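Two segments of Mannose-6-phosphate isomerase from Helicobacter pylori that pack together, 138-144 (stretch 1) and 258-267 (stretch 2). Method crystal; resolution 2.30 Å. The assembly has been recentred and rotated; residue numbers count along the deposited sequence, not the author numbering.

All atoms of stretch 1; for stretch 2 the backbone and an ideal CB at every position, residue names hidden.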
ATOM      1  N   LEU A 138       2.841   1.069  12.958  1.00 50.94           N
ATOM      2  CA  LEU A 138       2.442   1.288  11.568  1.00 52.57           C
ATOM      3  C   LEU A 138       3.566   2.039  10.878  1.00 51.78           C
ATOM      4  O   LEU A 138       3.828   3.202  11.189  1.00 53.29           O
ATOM      5  CB  LEU A 138       1.171   2.144  11.480  1.00 52.32           C
ATOM      6  CG  LEU A 138      -0.094   1.693  12.213  1.00 54.15           C
ATOM      7  CD1 LEU A 138      -1.229   2.666  11.943  1.00 46.28           C
ATOM      8  CD2 LEU A 138      -0.487   0.287  11.800  1.00 43.68           C
ATOM      9  N   VAL A 139       4.226   1.382   9.938  1.00 48.18           N
ATOM     10  CA  VAL A 139       5.458   1.915   9.402  1.00 48.35           C
ATOM     11  C   VAL A 139       5.187   2.547   8.066  1.00 50.76           C
ATOM     12  O   VAL A 139       4.570   1.944   7.189  1.00 53.98           O
ATOM     13  CB  VAL A 139       6.563   0.829   9.279  1.00 46.83           C
ATOM     14  CG1 VAL A 139       7.899   1.463   8.987  1.00 54.71           C
ATOM     15  CG2 VAL A 139       6.642  -0.003  10.549  1.00 43.37           C
ATOM     16  N   THR A 140       5.648   3.783   7.935  1.00 57.69           N
ATOM     17  CA  THR A 140       5.555   4.533   6.699  1.00 60.73           C
ATOM     18  C   THR A 140       6.970   4.810   6.165  1.00 61.40           C
ATOM     19  O   THR A 140       7.952   4.535   6.853  1.00 65.17           O
ATOM     20  CB  THR A 140       4.765   5.832   6.917  1.00 61.50           C
ATOM     21  OG1 THR A 140       4.447   6.410   5.648  1.00 79.41           O
ATOM     22  CG2 THR A 140       5.556   6.826   7.759  1.00 59.77           C
ATOM     23  N   PHE A 141       7.079   5.326   4.942  1.00 59.16           N
ATOM     24  CA  PHE A 141       8.382   5.536   4.319  1.00 58.39           C
ATOM     25  C   PHE A 141       8.561   6.969   3.826  1.00 63.86           C
ATOM     26  O   PHE A 141       7.714   7.495   3.102  1.00 63.93           O
ATOM     27  CB  PHE A 141       8.602   4.569   3.150  1.00 57.01           C
ATOM     28  CG  PHE A 141       8.777   3.126   3.554  1.00 59.95           C
ATOM     29  CD1 PHE A 141       7.677   2.332   3.889  1.00 53.95           C
ATOM     30  CD2 PHE A 141      10.036   2.543   3.551  1.00 61.75           C
ATOM     31  CE1 PHE A 141       7.837   0.994   4.246  1.00 58.13           C
ATOM     32  CE2 PHE A 141      10.204   1.199   3.906  1.00 64.53           C
ATOM     33  CZ  PHE A 141       9.104   0.425   4.250  1.00 56.72           C
ATOM     34  N   GLY A 142       9.676   7.589   4.206  1.00 64.74           N
ATOM     35  CA  GLY A 142       9.945   8.971   3.839  1.00 70.03           C
ATOM     36  C   GLY A 142      10.824   9.129   2.612  1.00 72.67           C
ATOM     37  O   GLY A 142      11.770   8.366   2.410  1.00 72.53           O
ATOM     38  N   VAL A 143      10.500  10.122   1.792  1.00 75.42           N
ATOM     39  CA  VAL A 143      11.314  10.476   0.633  1.00 79.16           C
ATOM     40  C   VAL A 143      11.634  11.963   0.719  1.00 84.69           C
ATOM     41  O   VAL A 143      10.735  12.791   0.897  1.00 83.70           O
ATOM     42  CB  VAL A 143      10.607  10.127  -0.706  1.00 78.43           C
ATOM     43  CG1 VAL A 143      11.286  10.811  -1.889  1.00 77.78           C
ATOM     44  CG2 VAL A 143      10.580   8.620  -0.917  1.00 74.07           C
ATOM     45  N   SER A 144      12.922  12.283   0.612  1.00 91.56           N
ATOM     46  CA  SER A 144      13.421  13.649   0.770  1.00 95.98           C
ATOM     47  C   SER A 144      12.931  14.583  -0.326  1.00 98.08           C
ATOM     48  O   SER A 144      13.155  14.349  -1.514  1.00 98.80           O
ATOM     49  CB  SER A 144      14.949  13.654   0.840  1.00 97.36           C
ATOM     50  OG  SER A 144      15.495  12.657  -0.006  1.00 99.60           O
ATOM     51  N   UNK A 258       5.875   5.132  12.823  1.00 55.78           N
ATOM     52  CA  UNK A 258       7.309   5.373  12.632  1.00 54.61           C
ATOM     53  C   UNK A 258       7.665   5.517  11.152  1.00 54.35           C
ATOM     54  O   UNK A 258       6.894   5.133  10.282  1.00 57.85           O
ATOM     55  CB  UNK A 258       8.122   4.236  13.253  1.00 54.61           C
ATOM     56  N   UNK A 259       8.834   6.072  10.866  1.00 54.99           N
ATOM     57  CA  UNK A 259       9.241   6.306   9.489  1.00 55.80           C
ATOM     58  C   UNK A 259      10.562   5.598   9.196  1.00 62.66           C
ATOM     59  O   UNK A 259      11.368   5.377  10.101  1.00 67.97           O
ATOM     60  CB  UNK A 259       9.366   7.806   9.214  1.00 55.80           C
ATOM     61  N   UNK A 260      10.759   5.214   7.937  1.00 64.92           N
ATOM     62  CA  UNK A 260      12.044   4.714   7.439  1.00 65.10           C
ATOM     63  C   UNK A 260      12.348   5.473   6.145  1.00 70.08           C
ATOM     64  O   UNK A 260      11.479   5.601   5.293  1.00 72.84           O
ATOM     65  CB  UNK A 260      12.014   3.202   7.208  1.00 65.10           C
ATOM     66  N   UNK A 261      13.565   5.992   6.002  1.00 76.70           N
ATOM     67  CA  UNK A 261      13.925   6.776   4.811  1.00 82.92           C
ATOM     68  C   UNK A 261      14.104   5.912   3.564  1.00 86.41           C
ATOM     69  O   UNK A 261      14.759   4.869   3.606  1.00 88.88           O
ATOM     70  CB  UNK A 261      15.213   7.558   5.074  1.00 82.92           C
ATOM     71  N   UNK A 262      13.511   6.353   2.458  1.00 92.22           N
ATOM     72  CA  UNK A 262      13.714   5.702   1.167  1.00 99.44           C
ATOM     73  C   UNK A 262      14.687   6.495   0.304  1.00105.86           C
ATOM     74  O   UNK A 262      14.328   7.515  -0.296  1.00106.27           O
ATOM     75  CB  UNK A 262      12.380   5.533   0.438  1.00 99.44           C
ATOM     76  N   UNK A 263      15.929   6.021   0.265  1.00112.02           N
ATOM     77  CA  UNK A 263      16.961   6.610  -0.573  1.00116.88           C
ATOM     78  C   UNK A 263      17.317   5.603  -1.656  1.00117.60           C
ATOM     79  O   UNK A 263      18.364   4.952  -1.595  1.00117.13           O
ATOM     80  CB  UNK A 263      18.192   7.003   0.247  1.00116.88           C
ATOM     81  N   UNK A 264      16.430   5.467  -2.638  1.00117.61           N
ATOM     82  CA  UNK A 264      16.558   4.409  -3.637  1.00118.04           C
ATOM     83  C   UNK A 264      16.183   4.848  -5.057  1.00118.24           C
ATOM     84  O   UNK A 264      15.922   4.004  -5.918  1.00117.00           O
ATOM     85  CB  UNK A 264      15.684   3.221  -3.230  1.00118.04           C
ATOM     86  N   UNK A 265      16.189   6.163  -5.290  1.00119.80           N
ATOM     87  CA  UNK A 265      15.718   6.777  -6.545  1.00120.74           C
ATOM     88  C   UNK A 265      14.241   6.482  -6.814  1.00120.14           C
ATOM     89  O   UNK A 265      13.869   5.962  -7.872  1.00119.80           O
ATOM     90  CB  UNK A 265      16.561   6.279  -7.721  1.00120.74           C
ATOM     91  N   UNK A 266      13.415   6.830  -5.833  1.00118.31           N
ATOM     92  CA  UNK A 266      11.976   6.611  -5.882  1.00115.71           C
ATOM     93  C   UNK A 266      11.286   7.598  -6.827  1.00115.17           C
ATOM     94  O   UNK A 266      11.477   8.814  -6.720  1.00114.60           O
ATOM     95  CB  UNK A 266      11.380   6.726  -4.477  1.00115.71           C
ATOM     96  N   UNK A 267      10.489   7.064  -7.749  1.00113.47           N
ATOM     97  CA  UNK A 267       9.747   7.891  -8.700  1.00112.73           C
ATOM     98  C   UNK A 267       8.240   7.625  -8.658  1.00112.38           C
ATOM     99  O   UNK A 267       7.798   6.529  -8.302  1.00108.44           O
ATOM    100  CB  UNK A 267      10.272   7.649 -10.117  1.00112.73           C
TER

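The two segments pair as parallel strands, with 258 to 261 in register with Val139 to Gly142; as in any extended strand, successive CA-to-CB bonds alternate between the two faces of the sheet.

Position 258 lies beside Val139 and points to the face that carries Val139 and Phe141. Its ideal CB is 5.1 Å from Val139 CG1, and no charge of stretch 1 lies nearby, so many side chains would fit. It is Lys258, whose chain leads away; its backbone does the pairing, N donating to Leu138 O (3.3 Å) and O accepting from Thr140 N (3.0 Å).

Position 259 turns to the other face, with its ideal CB 4.2 Å from Thr140 CG2. Next along that face is Gly142, which leaves a side-chain-free patch that a long, flexible apolar chain could cover. Met259 does so: its CG lies 4.0 Å from Thr140 CG2 and 3.6 Å from Gly142 N, and its CE occupies space that a CB on Gly142 would need, since an ideal CB there would be 2.5 Å from Met259 CE.

At 260 the CB returns to the face of Val139 and Phe141, 4.2 Å from Phe141 CD2 and 4.8 Å from Val139 CG1. An apolar side chain is expected, and beta-branching would suit the extended backbone (-131/132), so valine or isoleucine are natural candidates. Val260 packs CG2 against Val139 CG1 at 3.8 Å, while its N donates to Thr140 O (3.1 Å) and its O accepts from Gly142 N (2.9 Å).

Position 261 points to the same face as 259, but its partner Gly142 offers no side chain; only Gly142 O is near the ideal CB, at 4.4 Å. Polar or charged residues are readily tolerated, and Glu261 makes little contact through its side chain.

At 262 the CB points toward stretch 1, 3.8 Å from Val143 CG2 and 4.7 Å from Phe141 CB. A branched or bulky apolar side chain could reach both. Leu262 places CD1 3.8 Å from Phe141 CB and CB 3.9 Å from Val143 CG2; its N closes the ladder with a 2.7 Å hydrogen bond to Gly142 O.

At positions 263, 264 and 265 no atom of stretch 1 comes within 5.5 Å of the ideal CB, so stretch 1 sets little preference there. Position 265, with positive phi (61/55), would favour glycine or asparagine, but other residues can adopt it. The three residues are Asn263, Ala264 and Lys265.

The chain returns at 266, whose CB points toward Val143, 4.1 Å from CG2. A large apolar or aromatic group would cover this valine; Trp266 brings CE3 to 3.8 Å from Val143 CG1. Position 267 is out of reach and is Ser267.

Stretch 2, residues 258-267: KMVELNAKWS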
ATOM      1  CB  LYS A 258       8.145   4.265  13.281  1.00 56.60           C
ATOM      2  CG  LYS A 258       8.013   4.179  14.805  1.00 56.21           C
ATOM      3  CD  LYS A 258       8.656   5.366  15.508  1.00 55.06           C
ATOM      4  CE  LYS A 258       8.701   5.152  17.011  1.00 59.41           C
ATOM      5  NZ  LYS A 258       7.507   5.699  17.692  1.00 64.02           N
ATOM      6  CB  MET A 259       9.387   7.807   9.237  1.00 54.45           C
ATOM      7  CG  MET A 259       9.306   8.214   7.776  1.00 57.80           C
ATOM      8  SD  MET A 259       9.834   9.911   7.495  1.00 53.89           S
ATOM      9  CE  MET A 259      11.593   9.627   7.351  1.00 67.37           C
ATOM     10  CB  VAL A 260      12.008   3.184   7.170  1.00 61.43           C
ATOM     11  CG1 VAL A 260      13.373   2.675   6.725  1.00 60.91           C
ATOM     12  CG2 VAL A 260      11.562   2.427   8.405  1.00 53.76           C
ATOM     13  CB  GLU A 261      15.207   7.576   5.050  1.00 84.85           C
ATOM     14  CG  GLU A 261      15.136   8.578   6.187  1.00 87.01           C
ATOM     15  CD  GLU A 261      16.510   9.034   6.640  1.00 87.45           C
ATOM     16  OE1 GLU A 261      17.382   9.257   5.774  1.00 82.98           O
ATOM     17  OE2 GLU A 261      16.717   9.169   7.866  1.00 90.28           O
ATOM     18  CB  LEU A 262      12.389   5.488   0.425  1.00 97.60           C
ATOM     19  CG  LEU A 262      11.739   4.104   0.530  1.00 99.15           C
ATOM     20  CD1 LEU A 262      10.384   4.097  -0.154  1.00 99.57           C
ATOM     21  CD2 LEU A 262      12.633   3.025  -0.066  1.00 97.62           C
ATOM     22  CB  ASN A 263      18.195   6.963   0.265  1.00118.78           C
ATOM     23  CG  ASN A 263      17.838   7.394   1.681  1.00121.19           C
ATOM     24  OD1 ASN A 263      16.939   8.209   1.888  1.00123.51           O
ATOM     25  ND2 ASN A 263      18.546   6.843   2.662  1.00122.50           N
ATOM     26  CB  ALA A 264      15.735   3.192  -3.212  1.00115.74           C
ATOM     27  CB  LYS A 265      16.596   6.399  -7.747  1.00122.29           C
ATOM     28  CG  LYS A 265      17.762   7.341  -7.981  1.00124.86           C
ATOM     29  CD  LYS A 265      18.379   7.112  -9.348  1.00127.74           C
ATOM     30  CE  LYS A 265      19.384   8.199  -9.688  1.00128.74           C
ATOM     31  NZ  LYS A 265      19.911   8.034 -11.071  1.00129.86           N
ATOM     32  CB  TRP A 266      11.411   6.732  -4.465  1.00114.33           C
ATOM     33  CG  TRP A 266       9.918   6.629  -4.351  1.00114.10           C
ATOM     34  CD1 TRP A 266       9.186   5.488  -4.184  1.00112.75           C
ATOM     35  CD2 TRP A 266       8.977   7.713  -4.356  1.00111.48           C
ATOM     36  NE1 TRP A 266       7.849   5.793  -4.098  1.00114.34           N
ATOM     37  CE2 TRP A 266       7.693   7.151  -4.201  1.00112.27           C
ATOM     38  CE3 TRP A 266       9.096   9.102  -4.486  1.00110.20           C
ATOM     39  CZ2 TRP A 266       6.534   7.930  -4.173  1.00111.96           C
ATOM     40  CZ3 TRP A 266       7.944   9.874  -4.457  1.00112.42           C
ATOM     41  CH2 TRP A 266       6.682   9.285  -4.301  1.00112.12           C
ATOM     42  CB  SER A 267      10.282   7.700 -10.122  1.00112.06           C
ATOM     43  OG  SER A 267      11.531   8.345 -10.288  1.00109.52           O
TER
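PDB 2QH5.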